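Local structure of HTH hxlR-type domain-containing protein (Enterococcus faecalis, 1Z7U) at residues Leu25-Glu30 against Gly39-Ala44. The protein probably binds DNA as a dimeric winged helix-turn-helix regulator of transcription, although its own function has not been established. Sequence-based numbering, arbitrary orientation.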
# COMPACT_ATOMS: atom_id res chain seq x y z
N LEU A 25 10.90 6.57 -2.47
CA LEU A 25 9.94 6.39 -3.56
C LEU A 25 10.49 6.94 -4.88
O LEU A 25 10.38 6.29 -5.91
CB LEU A 25 8.57 7.01 -3.21
CG LEU A 25 7.43 6.70 -4.20
CD1 LEU A 25 7.00 5.26 -4.08
CD2 LEU A 25 6.25 7.64 -3.99
N SER A 26 11.09 8.13 -4.83
CA SER A 26 11.76 8.69 -6.03
C SER A 26 12.89 7.81 -6.54
O SER A 26 13.02 7.60 -7.74
CB SER A 26 12.29 10.09 -5.75
OG SER A 26 11.22 10.99 -5.54
N LEU A 27 13.71 7.31 -5.62
CA LEU A 27 14.79 6.37 -5.94
C LEU A 27 14.29 5.14 -6.68
O LEU A 27 14.86 4.74 -7.69
CB LEU A 27 15.51 5.94 -4.67
CG LEU A 27 16.95 6.38 -4.41
CD1 LEU A 27 17.40 7.50 -5.30
CD2 LEU A 27 17.14 6.75 -2.95
N MSE A 28 13.22 4.55 -6.14
CA MSE A 28 12.57 3.40 -6.73
C MSE A 28 12.03 3.69 -8.15
O MSE A 28 12.16 2.84 -9.04
CB MSE A 28 11.46 2.89 -5.80
CG MSE A 28 10.59 1.81 -6.40
SE MSE A 28 9.40 0.96 -5.08
CE MSE A 28 10.73 -0.31 -4.27
N ASP A 29 11.42 4.87 -8.33
CA ASP A 29 10.96 5.33 -9.64
C ASP A 29 12.11 5.38 -10.65
O ASP A 29 11.96 4.94 -11.79
CB ASP A 29 10.31 6.71 -9.56
CG ASP A 29 8.83 6.67 -9.17
OD1 ASP A 29 8.19 5.60 -9.25
OD2 ASP A 29 8.29 7.73 -8.79
N GLU A 30 13.26 5.90 -10.22
CA GLU A 30 14.45 5.99 -11.08
C GLU A 30 14.99 4.62 -11.43
O GLU A 30 15.36 4.38 -12.57
CB GLU A 30 15.55 6.82 -10.43
CG GLU A 30 15.25 8.31 -10.33
CD GLU A 30 14.99 8.95 -11.70
OE1 GLU A 30 15.68 8.55 -12.67
OE2 GLU A 30 14.10 9.82 -11.79
N GLY A 39 25.94 8.94 -10.14
CA GLY A 39 25.88 10.26 -10.77
C GLY A 39 24.57 10.55 -11.47
O GLY A 39 24.06 11.67 -11.40
N GLU A 40 24.03 9.55 -12.17
CA GLU A 40 22.69 9.66 -12.78
C GLU A 40 21.60 9.99 -11.75
O GLU A 40 20.75 10.84 -12.00
CB GLU A 40 22.33 8.37 -13.52
CG GLU A 40 23.46 7.83 -14.37
CD GLU A 40 23.00 6.75 -15.32
OE1 GLU A 40 23.18 5.55 -15.01
OE2 GLU A 40 22.45 7.11 -16.37
N LEU A 41 21.64 9.30 -10.61
CA LEU A 41 20.71 9.54 -9.51
C LEU A 41 20.91 10.91 -8.87
O LEU A 41 19.94 11.58 -8.52
CB LEU A 41 20.84 8.45 -8.44
CG LEU A 41 20.59 7.01 -8.90
CD1 LEU A 41 21.02 6.01 -7.84
CD2 LEU A 41 19.12 6.83 -9.29
N MSE A 42 22.18 11.31 -8.73
CA MSE A 42 22.53 12.65 -8.26
C MSE A 42 21.91 13.72 -9.15
O MSE A 42 21.37 14.71 -8.66
CB MSE A 42 24.05 12.84 -8.21
CG MSE A 42 24.74 12.20 -7.00
SE MSE A 42 24.13 12.92 -5.28
CE MSE A 42 24.71 14.80 -5.44
N ARG A 43 21.98 13.51 -10.46
CA ARG A 43 21.44 14.45 -11.44
C ARG A 43 19.91 14.46 -11.49
O ARG A 43 19.28 15.53 -11.46
CB ARG A 43 22.05 14.23 -12.83
CG ARG A 43 23.41 14.90 -12.98
CD ARG A 43 24.09 14.58 -14.31
NE ARG A 43 24.94 13.39 -14.22
CZ ARG A 43 24.74 12.26 -14.90
NH1 ARG A 43 25.58 11.24 -14.74
NH2 ARG A 43 23.73 12.14 -15.76
N ALA A 44 19.31 13.26 -11.55
CA ALA A 44 17.87 13.09 -11.66
C ALA A 44 17.10 13.58 -10.42
O ALA A 44 15.98 14.06 -10.54
CB ALA A 44 17.53 11.64 -11.94
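Glu30 and Leu41 bring the backbones of Leu25-Glu30 and Gly39-Ala44 nearest, their CA atoms 7.4 Å apart. The two helical segments run at 122° to each other, their axes approaching no closer than 11.0 Å, so side chains alone bridge the gap and no hydrogen bond crosses it. Leu41 reaches over with one branch: its CD2 methyl lies 3.7 Å from CB of Glu30 and, more loosely, 4.4 Å from CD1 of Leu27. The methyl thus meets the aliphatic root of the glutamate, not its charged end. In this winged helix-turn-helix fold, helices 38-44 and 50-63 form the helix-turn-helix, the latter probably the recognition helix as in relatives, and hairpin 66-82 is the wing; the contact sets helix 24-33 against the motif's first helix. Leu27 carries the apolar packing inward, onto Leu53 and Arg56 of helix 50-63. Nearer the surface, the Glu30 chain bends at its second torsion (chi2 -59°), which turns the carboxylate toward the methyl of Ala44. The alanine CB stands 3.7 Å from Glu30 OE1 and nearly as close to OE2, a van der Waals contact with both oxygens. The carbonyl oxygen of Glu30 accepts a hydrogen bond from Lys36 NZ.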